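Local coordinates for protein quinone oxidoreductase 1 (Escherichia coli, PDB 1QOR) that catalyses the one-electron reduction of quinones to semiquinones with NADPH as the electron donor, working as a homodimer of the zinc-containing alcohol dehydrogenase family, at residues Y130-T135 with F144-A149; R224-L229 with G233-F238; I156-A161 with A166-T171. All coordinates share one frame; numbering follows the deposited sequence.

Contact 1. Residues Y130-T135 with F144-A149; sequences YLLRKT and FLFHAA. With NDP (NADPH dihydro-nicotinamide-adenine-dinucleotide phosphate), chain D.
L131 and L132, on the last turns of helix 115-135, meet F144 and F146 of strand 143-146, the short axes of helix and strand coming no closer than 12.6 Å and running roughly antiparallel, at 140°. No backbone hydrogen bond crosses the contact. L132 reaches over with one branch, its CD2 lying 4.3 Å from CE2 of F144 and 4.5 Å from CE2 of F146, so a single methyl touches both rings. L131 puts CD1 4.4 Å from CZ at the far end of the F146 ring. Y130, just before these leucines, serves the cofactor instead. Its hydroxyl donates a hydrogen bond to the carboxamide oxygen O7N of NADPH (OH to O7N, 2.6 Å), which lies at the edge of the tyrosine ring, near its plane. A chi1 of 84° lays the ring beside L131, whose CG sits over one face, and aims OH at O7N. Beyond the two segments, Y269 stacks on Y130, and the hydroxyl of Y214 is hydrogen-bonded to the carbonyl O of L131. F144 and F146 also touch L168 of strand 167-172 and helix 152-164, leaving strand 143-146 inside the parallel Rossmann sheet with helix 115-135 packed over these phenylalanines.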
loop_
_atom_site.group_PDB
_atom_site.type_symbol
_atom_site.label_atom_id
_atom_site.label_comp_id
_atom_site.label_asym_id
_atom_site.label_seq_id
_atom_site.Cartn_x
_atom_site.Cartn_y
_atom_site.Cartn_z
ATOM N N TYR A 130 14.439 0.937 10.093
ATOM C CA TYR A 130 13.890 1.041 8.729
ATOM C C TYR A 130 12.451 1.556 8.756
ATOM O O TYR A 130 12.043 2.339 7.900
ATOM C CB TYR A 130 14.041 -0.258 7.898
ATOM C CG TYR A 130 12.950 -1.289 8.110
ATOM C CD1 TYR A 130 11.669 -1.116 7.585
ATOM C CD2 TYR A 130 13.215 -2.464 8.811
ATOM C CE1 TYR A 130 10.671 -2.124 7.765
ATOM C CE2 TYR A 130 12.244 -3.443 8.994
ATOM C CZ TYR A 130 10.975 -3.281 8.472
ATOM O OH TYR A 130 10.030 -4.303 8.670
ATOM N N LEU A 131 11.684 1.145 9.750
ATOM C CA LEU A 131 10.322 1.642 9.867
ATOM C C LEU A 131 10.182 3.185 9.934
ATOM O O LEU A 131 9.400 3.760 9.193
ATOM C CB LEU A 131 9.674 1.047 11.104
ATOM C CG LEU A 131 9.201 -0.402 11.051
ATOM C CD1 LEU A 131 8.581 -0.762 12.399
ATOM C CD2 LEU A 131 8.187 -0.579 9.932
ATOM N N LEU A 132 10.980 3.850 10.772
ATOM C CA LEU A 132 10.893 5.309 10.990
ATOM C C LEU A 132 11.725 6.173 10.060
ATOM O O LEU A 132 11.542 7.415 9.995
ATOM C CB LEU A 132 11.300 5.633 12.430
ATOM C CG LEU A 132 10.530 4.924 13.550
ATOM C CD1 LEU A 132 10.889 5.522 14.905
ATOM C CD2 LEU A 132 9.059 5.093 13.326
ATOM N N ARG A 133 12.692 5.533 9.403
ATOM C CA ARG A 133 13.575 6.234 8.511
ATOM C C ARG A 133 13.441 5.824 7.046
ATOM O O ARG A 133 13.726 6.628 6.185
ATOM C CB ARG A 133 15.023 6.032 8.962
ATOM C CG ARG A 133 15.267 6.188 10.510
ATOM C CD ARG A 133 15.498 7.637 10.887
ATOM N NE ARG A 133 14.253 8.363 10.793
ATOM C CZ ARG A 133 14.100 9.615 10.355
ATOM N NH1 ARG A 133 15.152 10.345 9.967
ATOM N NH2 ARG A 133 12.860 10.079 10.218
ATOM N N LYS A 134 12.979 4.616 6.741
ATOM C CA LYS A 134 12.905 4.191 5.340
ATOM C C LYS A 134 11.503 3.951 4.804
ATOM O O LYS A 134 11.158 4.427 3.733
ATOM C CB LYS A 134 13.704 2.900 5.126
ATOM C CG LYS A 134 15.130 2.894 5.639
ATOM C CD LYS A 134 15.947 3.977 5.010
ATOM C CE LYS A 134 17.450 3.630 5.072
ATOM N NZ LYS A 134 18.298 4.857 4.857
ATOM N N THR A 135 10.714 3.154 5.503
ATOM C CA THR A 135 9.357 2.849 5.047
ATOM C C THR A 135 8.547 4.139 4.870
ATOM O O THR A 135 7.745 4.297 3.932
ATOM C CB THR A 135 8.685 1.905 6.034
ATOM O OG1 THR A 135 9.479 0.720 6.147
ATOM C CG2 THR A 135 7.255 1.585 5.610
ATOM N N PHE A 144 2.021 10.541 15.055
ATOM C CA PHE A 144 1.717 9.338 14.303
ATOM C C PHE A 144 1.379 8.287 15.340
ATOM O O PHE A 144 1.752 8.442 16.520
ATOM C CB PHE A 144 2.914 8.896 13.446
ATOM C CG PHE A 144 4.137 8.549 14.241
ATOM C CD1 PHE A 144 5.010 9.554 14.703
ATOM C CD2 PHE A 144 4.451 7.206 14.525
ATOM C CE1 PHE A 144 6.175 9.225 15.423
ATOM C CE2 PHE A 144 5.622 6.883 15.250
ATOM C CZ PHE A 144 6.481 7.904 15.693
ATOM N N LEU A 145 0.693 7.233 14.908
ATOM C CA LEU A 145 0.289 6.162 15.798
ATOM C C LEU A 145 1.220 4.923 15.721
ATOM O O LEU A 145 1.683 4.534 14.619
ATOM C CB LEU A 145 -1.171 5.804 15.504
ATOM C CG LEU A 145 -1.849 4.712 16.332
ATOM C CD1 LEU A 145 -2.034 5.186 17.735
ATOM C CD2 LEU A 145 -3.208 4.363 15.682
ATOM N N PHE A 146 1.467 4.279 16.873
ATOM C CA PHE A 146 2.351 3.125 16.917
ATOM C C PHE A 146 1.770 2.187 17.942
ATOM O O PHE A 146 1.724 2.515 19.119
ATOM C CB PHE A 146 3.770 3.563 17.294
ATOM C CG PHE A 146 4.853 2.581 16.912
ATOM C CD1 PHE A 146 5.004 1.369 17.604
ATOM C CD2 PHE A 146 5.728 2.864 15.864
ATOM C CE1 PHE A 146 6.025 0.446 17.248
ATOM C CE2 PHE A 146 6.742 1.962 15.497
ATOM C CZ PHE A 146 6.889 0.743 16.199
ATOM N N HIS A 147 1.312 1.022 17.493
ATOM C CA HIS A 147 0.680 0.031 18.345
ATOM C C HIS A 147 1.591 -0.771 19.208
ATOM O O HIS A 147 2.750 -0.947 18.890
ATOM C CB HIS A 147 -0.161 -0.907 17.498
ATOM C CG HIS A 147 -1.395 -0.264 16.944
ATOM N ND1 HIS A 147 -2.613 -0.303 17.588
ATOM C CD2 HIS A 147 -1.611 0.402 15.788
ATOM C CE1 HIS A 147 -3.528 0.295 16.846
ATOM N NE2 HIS A 147 -2.944 0.732 15.747
ATOM N N ALA A 148 1.057 -1.264 20.314
ATOM C CA ALA A 148 1.821 -2.102 21.243
ATOM C C ALA A 148 3.146 -1.400 21.623
ATOM O O ALA A 148 4.260 -1.962 21.489
ATOM C CB ALA A 148 2.059 -3.515 20.581
ATOM N N ALA A 149 3.004 -0.166 22.111
ATOM C CA ALA A 149 4.120 0.696 22.460
ATOM C C ALA A 149 4.992 0.334 23.672
ATOM O O ALA A 149 6.064 0.892 23.831
ATOM C CB ALA A 149 3.640 2.128 22.561
HETATM P PA NDP D . 6.227 -7.609 21.831
HETATM O O1A NDP D . 7.240 -7.695 22.915
HETATM O O2A NDP D . 5.829 -6.263 21.339
HETATM O O5B NDP D . 4.977 -8.458 22.175
HETATM C C5B NDP D . 3.773 -8.381 21.458
HETATM C C4B NDP D . 2.874 -7.390 22.133
HETATM O O4B NDP D . 1.846 -7.220 21.166
HETATM C C3B NDP D . 2.155 -7.844 23.411
HETATM O O3B NDP D . 3.019 -7.624 24.558
HETATM C C2B NDP D . 0.831 -7.100 23.325
HETATM O O2B NDP D . 0.967 -5.871 24.027
HETATM C C1B NDP D . 0.602 -6.887 21.765
HETATM N N9A NDP D . -0.579 -7.706 21.449
HETATM C C8A NDP D . -1.781 -7.286 21.053
HETATM N N7A NDP D . -2.604 -8.332 20.912
HETATM C C5A NDP D . -1.872 -9.377 21.231
HETATM C C6A NDP D . -2.324 -10.690 21.260
HETATM N N6A NDP D . -3.568 -11.036 20.951
HETATM N N1A NDP D . -1.423 -11.601 21.632
HETATM C C2A NDP D . -0.141 -11.284 21.966
HETATM N N3A NDP D . 0.279 -10.017 21.939
HETATM C C4A NDP D . -0.598 -9.036 21.576
HETATM O O3 NDP D . 6.951 -8.346 20.623
HETATM P PN NDP D . 8.171 -8.030 19.669
HETATM O O1N NDP D . 8.839 -6.723 20.013
HETATM O O2N NDP D . 9.017 -9.277 19.547
HETATM O O5D NDP D . 7.339 -7.857 18.259
HETATM C C5D NDP D . 6.287 -6.926 18.043
HETATM C C4D NDP D . 5.610 -7.173 16.736
HETATM O O4D NDP D . 6.477 -6.797 15.642
HETATM C C3D NDP D . 5.234 -8.633 16.509
HETATM O O3D NDP D . 3.941 -8.716 15.902
HETATM C C2D NDP D . 6.349 -9.093 15.544
HETATM O O2D NDP D . 5.959 -10.217 14.795
HETATM C C1D NDP D . 6.549 -7.901 14.654
HETATM N N1N NDP D . 7.870 -7.620 14.029
HETATM C C2N NDP D . 7.933 -7.320 12.692
HETATM C C3N NDP D . 9.171 -7.052 12.135
HETATM C C7N NDP D . 9.295 -6.676 10.664
HETATM O O7N NDP D . 10.381 -6.393 10.171
HETATM N N7N NDP D . 8.159 -6.679 9.998
HETATM C C4N NDP D . 10.331 -7.072 12.891
HETATM C C5N NDP D . 10.247 -7.377 14.256
HETATM C C6N NDP D . 9.009 -7.657 14.808
HETATM P P2B NDP D . -0.349 -5.137 24.735
HETATM O O1X NDP D . 0.140 -3.794 25.113
HETATM O O2X NDP D . -1.387 -5.100 23.697
HETATM O O3X NDP D . -0.675 -6.033 25.860
#

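Contact 2. Residues R224-L229 with G233-F238. With NDP (NADPH dihydro-nicotinamide-adenine-dinucleotide phosphate), chain D.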
loop_
_atom_site.group_PDB
_atom_site.type_symbol
_atom_site.label_atom_id
_atom_site.label_comp_id
_atom_site.label_asym_id
_atom_site.label_seq_id
_atom_site.Cartn_x
_atom_site.Cartn_y
_atom_site.Cartn_z
ATOM N N ARG A 224 -9.825 -0.375 12.945
ATOM C CA ARG A 224 -9.594 0.812 13.777
ATOM C C ARG A 224 -8.412 1.660 13.252
ATOM O O ARG A 224 -8.557 2.876 13.056
ATOM C CB ARG A 224 -9.441 0.427 15.264
ATOM C CG ARG A 224 -10.794 0.064 15.879
ATOM C CD ARG A 224 -10.762 -0.434 17.330
ATOM N NE ARG A 224 -9.996 -1.665 17.470
ATOM C CZ ARG A 224 -9.491 -2.112 18.621
ATOM N NH1 ARG A 224 -9.691 -1.442 19.750
ATOM N NH2 ARG A 224 -8.677 -3.165 18.630
ATOM N N SER A 225 -7.320 1.001 12.844
ATOM C CA SER A 225 -6.171 1.717 12.330
ATOM C C SER A 225 -6.454 2.457 11.026
ATOM O O SER A 225 -6.010 3.613 10.841
ATOM C CB SER A 225 -5.012 0.776 12.173
ATOM O OG SER A 225 -4.544 0.362 13.450
ATOM N N LEU A 226 -7.206 1.820 10.111
ATOM C CA LEU A 226 -7.523 2.487 8.848
ATOM C C LEU A 226 -8.360 3.757 9.126
ATOM O O LEU A 226 -8.206 4.789 8.455
ATOM C CB LEU A 226 -8.260 1.525 7.904
ATOM C CG LEU A 226 -7.432 0.298 7.440
ATOM C CD1 LEU A 226 -8.286 -0.564 6.507
ATOM C CD2 LEU A 226 -6.143 0.714 6.724
ATOM N N ASP A 227 -9.227 3.670 10.133
ATOM C CA ASP A 227 -10.047 4.789 10.546
ATOM C C ASP A 227 -9.241 5.943 11.209
ATOM O O ASP A 227 -9.784 7.035 11.385
ATOM C CB ASP A 227 -11.148 4.311 11.496
ATOM C CG ASP A 227 -12.341 3.721 10.760
ATOM O OD1 ASP A 227 -12.545 4.055 9.565
ATOM O OD2 ASP A 227 -13.093 2.928 11.385
ATOM N N CYS A 228 -7.969 5.730 11.554
ATOM C CA CYS A 228 -7.156 6.801 12.173
ATOM C C CYS A 228 -6.326 7.522 11.151
ATOM O O CYS A 228 -5.536 8.394 11.498
ATOM C CB CYS A 228 -6.197 6.235 13.220
ATOM S SG CYS A 228 -7.093 5.497 14.567
ATOM N N LEU A 229 -6.582 7.256 9.879
ATOM C CA LEU A 229 -5.730 7.819 8.834
ATOM C C LEU A 229 -6.300 8.914 7.970
ATOM O O LEU A 229 -7.468 8.899 7.651
ATOM C CB LEU A 229 -5.263 6.656 7.938
ATOM C CG LEU A 229 -3.845 6.088 7.741
ATOM C CD1 LEU A 229 -2.745 6.577 8.614
ATOM C CD2 LEU A 229 -3.969 4.564 7.701
ATOM N N GLY A 233 -3.169 8.477 3.461
ATOM C CA GLY A 233 -2.203 8.120 4.489
ATOM C C GLY A 233 -1.632 6.736 4.250
ATOM O O GLY A 233 -2.096 5.991 3.367
ATOM N N LEU A 234 -0.641 6.363 5.053
ATOM C CA LEU A 234 0.028 5.079 4.908
ATOM C C LEU A 234 -0.155 4.166 6.079
ATOM O O LEU A 234 0.201 4.532 7.191
ATOM C CB LEU A 234 1.514 5.284 4.699
ATOM C CG LEU A 234 2.378 4.011 4.641
ATOM C CD1 LEU A 234 2.179 3.152 3.345
ATOM C CD2 LEU A 234 3.834 4.466 4.752
ATOM N N MET A 235 -0.692 2.972 5.829
ATOM C CA MET A 235 -0.900 1.971 6.862
ATOM C C MET A 235 0.255 0.962 6.758
ATOM O O MET A 235 0.449 0.353 5.683
ATOM C CB MET A 235 -2.271 1.291 6.668
ATOM C CG MET A 235 -2.465 -0.018 7.427
ATOM S SD MET A 235 -2.451 0.178 9.225
ATOM C CE MET A 235 -3.227 -1.333 9.865
ATOM N N VAL A 236 1.077 0.862 7.817
ATOM C CA VAL A 236 2.192 -0.082 7.860
ATOM C C VAL A 236 1.832 -1.292 8.717
ATOM O O VAL A 236 1.791 -1.212 9.951
ATOM C CB VAL A 236 3.500 0.589 8.364
ATOM C CG1 VAL A 236 4.717 -0.404 8.244
ATOM C CG2 VAL A 236 3.786 1.872 7.543
ATOM N N SER A 237 1.437 -2.391 8.067
ATOM C CA SER A 237 1.085 -3.626 8.776
ATOM C C SER A 237 2.385 -4.444 8.878
ATOM O O SER A 237 2.884 -4.955 7.871
ATOM C CB SER A 237 0.043 -4.379 7.973
ATOM O OG SER A 237 -0.411 -5.506 8.701
ATOM N N PHE A 238 2.968 -4.557 10.077
ATOM C CA PHE A 238 4.258 -5.226 10.185
ATOM C C PHE A 238 4.333 -6.299 11.238
ATOM O O PHE A 238 5.420 -6.699 11.629
ATOM C CB PHE A 238 5.388 -4.169 10.353
ATOM C CG PHE A 238 5.487 -3.552 11.742
ATOM C CD1 PHE A 238 4.677 -2.484 12.102
ATOM C CD2 PHE A 238 6.432 -4.028 12.662
ATOM C CE1 PHE A 238 4.792 -1.879 13.355
ATOM C CE2 PHE A 238 6.569 -3.452 13.925
ATOM C CZ PHE A 238 5.748 -2.367 14.282
HETATM P PA NDP D . 6.227 -7.609 21.831
HETATM O O1A NDP D . 7.240 -7.695 22.915
HETATM O O2A NDP D . 5.829 -6.263 21.339
HETATM O O5B NDP D . 4.977 -8.458 22.175
HETATM C C5B NDP D . 3.773 -8.381 21.458
HETATM C C4B NDP D . 2.874 -7.390 22.133
HETATM O O4B NDP D . 1.846 -7.220 21.166
HETATM C C3B NDP D . 2.155 -7.844 23.411
HETATM O O3B NDP D . 3.019 -7.624 24.558
HETATM C C2B NDP D . 0.831 -7.100 23.325
HETATM O O2B NDP D . 0.967 -5.871 24.027
HETATM C C1B NDP D . 0.602 -6.887 21.765
HETATM N N9A NDP D . -0.579 -7.706 21.449
HETATM C C8A NDP D . -1.781 -7.286 21.053
HETATM N N7A NDP D . -2.604 -8.332 20.912
HETATM C C5A NDP D . -1.872 -9.377 21.231
HETATM C C6A NDP D . -2.324 -10.690 21.260
HETATM N N6A NDP D . -3.568 -11.036 20.951
HETATM N N1A NDP D . -1.423 -11.601 21.632
HETATM C C2A NDP D . -0.141 -11.284 21.966
HETATM N N3A NDP D . 0.279 -10.017 21.939
HETATM C C4A NDP D . -0.598 -9.036 21.576
HETATM O O3 NDP D . 6.951 -8.346 20.623
HETATM P PN NDP D . 8.171 -8.030 19.669
HETATM O O1N NDP D . 8.839 -6.723 20.013
HETATM O O2N NDP D . 9.017 -9.277 19.547
HETATM O O5D NDP D . 7.339 -7.857 18.259
HETATM C C5D NDP D . 6.287 -6.926 18.043
HETATM C C4D NDP D . 5.610 -7.173 16.736
HETATM O O4D NDP D . 6.477 -6.797 15.642
HETATM C C3D NDP D . 5.234 -8.633 16.509
HETATM O O3D NDP D . 3.941 -8.716 15.902
HETATM C C2D NDP D . 6.349 -9.093 15.544
HETATM O O2D NDP D . 5.959 -10.217 14.795
HETATM C C1D NDP D . 6.549 -7.901 14.654
HETATM N N1N NDP D . 7.870 -7.620 14.029
HETATM C C2N NDP D . 7.933 -7.320 12.692
HETATM C C3N NDP D . 9.171 -7.052 12.135
HETATM C C7N NDP D . 9.295 -6.676 10.664
HETATM O O7N NDP D . 10.381 -6.393 10.171
HETATM N N7N NDP D . 8.159 -6.679 9.998
HETATM C C4N NDP D . 10.331 -7.072 12.891
HETATM C C5N NDP D . 10.247 -7.377 14.256
HETATM C C6N NDP D . 9.009 -7.657 14.808
HETATM P P2B NDP D . -0.349 -5.137 24.735
HETATM O O1X NDP D . 0.140 -3.794 25.113
HETATM O O2X NDP D . -1.387 -5.100 23.697
HETATM O O3X NDP D . -0.675 -6.033 25.860
#
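The NADPH-binding Rossmann domain supplies both partners here: helix 222-227 leads, by way of the short strand 229-230, into strand 233-237, and the chain runs on to F238 in the nicotinamide part of the cofactor pocket. M235 is the side chain that ties the two together. Its CG stands anti to the backbone N (chi1 164°) and the chain then bends at chi2, which carries the thioether along the helix to S225, where the methyl CE lies 3.6 Å from CB of the serine. Nearer the backbone, L226 crosses the methionine at about a right angle and sets CD2 3.8 Å from CG of M235. L229 crosses it in the same manner, with CD2 3.8 Å from CB of M235. This is the helix-to-strand half of a beta-alpha-beta crossover, in which strands 210-215 and 233-237 are parallel neighbours in the six-stranded sheet and the helix packs on one side of them. L229 also lies over the start of the strand, its CG 4.2 Å from CA of G233. The hydroxyl of S225 is turned to another task, a hydrogen bond with OD2 of D215. On the opposite face of the strand, L234 packs against Y260 of the second subunit. F238, at the far end, lines the nicotinamide site, though its exact place against the cofactor ring is less sure.

Contact 3. Residues I156-A161 with A166-T171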
loop_
_atom_site.group_PDB
_atom_site.type_symbol
_atom_site.label_atom_id
_atom_site.label_comp_id
_atom_site.label_asym_id
_atom_site.label_seq_id
_atom_site.Cartn_x
_atom_site.Cartn_y
_atom_site.Cartn_z
ATOM N N ILE A 156 11.561 0.549 22.066
ATOM C CA ILE A 156 12.656 1.124 21.297
ATOM C C ILE A 156 12.060 2.217 20.392
ATOM O O ILE A 156 12.662 3.287 20.188
ATOM C CB ILE A 156 13.385 0.066 20.428
ATOM C CG1 ILE A 156 14.163 -0.897 21.316
ATOM C CG2 ILE A 156 14.325 0.736 19.441
ATOM C CD1 ILE A 156 14.755 -2.120 20.556
ATOM N N ALA A 157 10.877 1.953 19.842
ATOM C CA ALA A 157 10.242 2.934 18.970
ATOM C C ALA A 157 9.952 4.250 19.754
ATOM O O ALA A 157 10.142 5.349 19.236
ATOM C CB ALA A 157 8.955 2.351 18.359
ATOM N N CYS A 158 9.465 4.133 20.979
ATOM C CA CYS A 158 9.205 5.317 21.810
ATOM C C CYS A 158 10.466 6.240 21.963
ATOM O O CYS A 158 10.400 7.448 21.728
ATOM C CB CYS A 158 8.738 4.858 23.181
ATOM S SG CYS A 158 7.070 4.239 23.216
ATOM N N GLN A 159 11.618 5.625 22.260
ATOM C CA GLN A 159 12.865 6.314 22.500
ATOM C C GLN A 159 13.435 6.880 21.256
ATOM O O GLN A 159 13.985 7.994 21.273
ATOM C CB GLN A 159 13.838 5.373 23.190
ATOM C CG GLN A 159 13.254 4.786 24.475
ATOM C CD GLN A 159 14.207 3.868 25.217
ATOM O OE1 GLN A 159 15.146 4.339 25.883
ATOM N NE2 GLN A 159 13.970 2.530 25.119
ATOM N N TRP A 160 13.322 6.132 20.149
ATOM C CA TRP A 160 13.822 6.640 18.874
ATOM C C TRP A 160 12.951 7.821 18.374
ATOM O O TRP A 160 13.486 8.837 17.911
ATOM C CB TRP A 160 13.914 5.523 17.822
ATOM C CG TRP A 160 14.955 5.805 16.815
ATOM C CD1 TRP A 160 15.251 7.025 16.242
ATOM C CD2 TRP A 160 15.879 4.854 16.243
ATOM N NE1 TRP A 160 16.305 6.878 15.343
ATOM C CE2 TRP A 160 16.701 5.561 15.327
ATOM C CE3 TRP A 160 16.093 3.478 16.424
ATOM C CZ2 TRP A 160 17.720 4.934 14.593
ATOM C CZ3 TRP A 160 17.106 2.855 15.703
ATOM C CH2 TRP A 160 17.908 3.585 14.797
ATOM N N ALA A 161 11.628 7.698 18.507
ATOM C CA ALA A 161 10.714 8.765 18.091
ATOM C C ALA A 161 11.040 10.064 18.873
ATOM O O ALA A 161 11.131 11.155 18.285
ATOM C CB ALA A 161 9.304 8.352 18.304
ATOM N N ALA A 166 9.825 13.637 17.521
ATOM C CA ALA A 166 8.531 13.374 16.945
ATOM C C ALA A 166 7.542 13.042 18.027
ATOM O O ALA A 166 7.927 12.799 19.171
ATOM C CB ALA A 166 8.641 12.257 15.941
ATOM N N LYS A 167 6.266 12.978 17.653
ATOM C CA LYS A 167 5.215 12.720 18.611
ATOM C C LYS A 167 4.459 11.399 18.446
ATOM O O LYS A 167 3.373 11.326 17.877
ATOM C CB LYS A 167 4.248 13.912 18.670
ATOM C CG LYS A 167 4.902 15.260 19.083
ATOM C CD LYS A 167 3.807 16.328 19.122
ATOM C CE LYS A 167 4.321 17.719 19.463
ATOM N NZ LYS A 167 5.211 17.686 20.645
ATOM N N LEU A 168 5.026 10.363 19.024
ATOM C CA LEU A 168 4.428 9.064 18.954
ATOM C C LEU A 168 3.218 8.979 19.873
ATOM O O LEU A 168 3.300 9.354 21.050
ATOM C CB LEU A 168 5.480 7.985 19.343
ATOM C CG LEU A 168 5.116 6.476 19.332
ATOM C CD1 LEU A 168 6.351 5.702 18.911
ATOM C CD2 LEU A 168 4.576 5.948 20.653
ATOM N N ILE A 169 2.098 8.520 19.324
ATOM C CA ILE A 169 0.891 8.279 20.092
ATOM C C ILE A 169 0.879 6.725 20.133
ATOM O O ILE A 169 0.763 6.079 19.091
ATOM C CB ILE A 169 -0.348 8.828 19.333
ATOM C CG1 ILE A 169 -0.229 10.342 19.124
ATOM C CG2 ILE A 169 -1.643 8.366 19.985
ATOM C CD1 ILE A 169 -1.165 10.876 18.022
ATOM N N GLY A 170 1.074 6.115 21.297
ATOM C CA GLY A 170 1.130 4.662 21.363
ATOM C C GLY A 170 -0.133 4.043 21.900
ATOM O O GLY A 170 -0.950 4.780 22.449
ATOM N N THR A 171 -0.348 2.745 21.646
ATOM C CA THR A 171 -1.502 2.033 22.184
ATOM C C THR A 171 -0.899 0.932 23.018
ATOM O O THR A 171 0.134 0.389 22.637
ATOM C CB THR A 171 -2.389 1.347 21.094
ATOM O OG1 THR A 171 -1.605 0.416 20.347
ATOM C CG2 THR A 171 -2.990 2.380 20.152
#
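A166 meets A161 through the backbone, its N donating to the carbonyl O of A161 at 2.9 Å with a nearly straight N-H...O angle of 167°. Spanning five residues at the C-terminal end of the helix, this bond has the 6→1 pattern characteristic of a Schellman motif. CB of A166 lies 3.6 Å from the same O of A161. K167 turns its side chain away from the helix, and L168 comes next, pointing back toward it. Here strand 143-146, helix 152-164 and strand 167-172 form a beta-alpha-beta unit of the Rossmann fold, and L168 is the strand residue that packs between the closing strand and the helix. Its CG lies anti to the backbone N (chi1 -179°), which sends the branched end along the helix surface. CB of L168 rests 4.0 Å from CB of A161. One branch, CD1, runs up to the helix backbone, 3.8 Å from the carbonyl O of A157; the other, CD2, meets SG of C158 at 4.0 Å. The small alanines on the helix face probably help the two elements come close, with their short axes 8.4 Å apart at nearest and running at 157° to each other. Past L168, I169 packs on helix 197-204, across the sheet from helix 152-164. The hydroxyl of T171, near the end of the strand, accepts a hydrogen bond from the backbone N of A148.

All three contacts belong to one parallel six-stranded sheet. Along the chain they come in the order contact 1, contact 3, contact 2, each closing before the next opens. Contacts 1 and 3 have centres about 8 Å apart and sit on neighbouring strands, 143-146 and 167-172, whose backbones pair directly. Contact 2 lies about 11 Å from contact 1, centre to centre, and about 16 Å from contact 3, which it does not touch. Contact 1 is therefore the middle piece: L131 and F146 meet F238 of contact 2. Contacts 1 and 2 both reach NADPH and the second subunit, whereas contact 3 packs helix 152-164 on the same sheet without touching the other subunit.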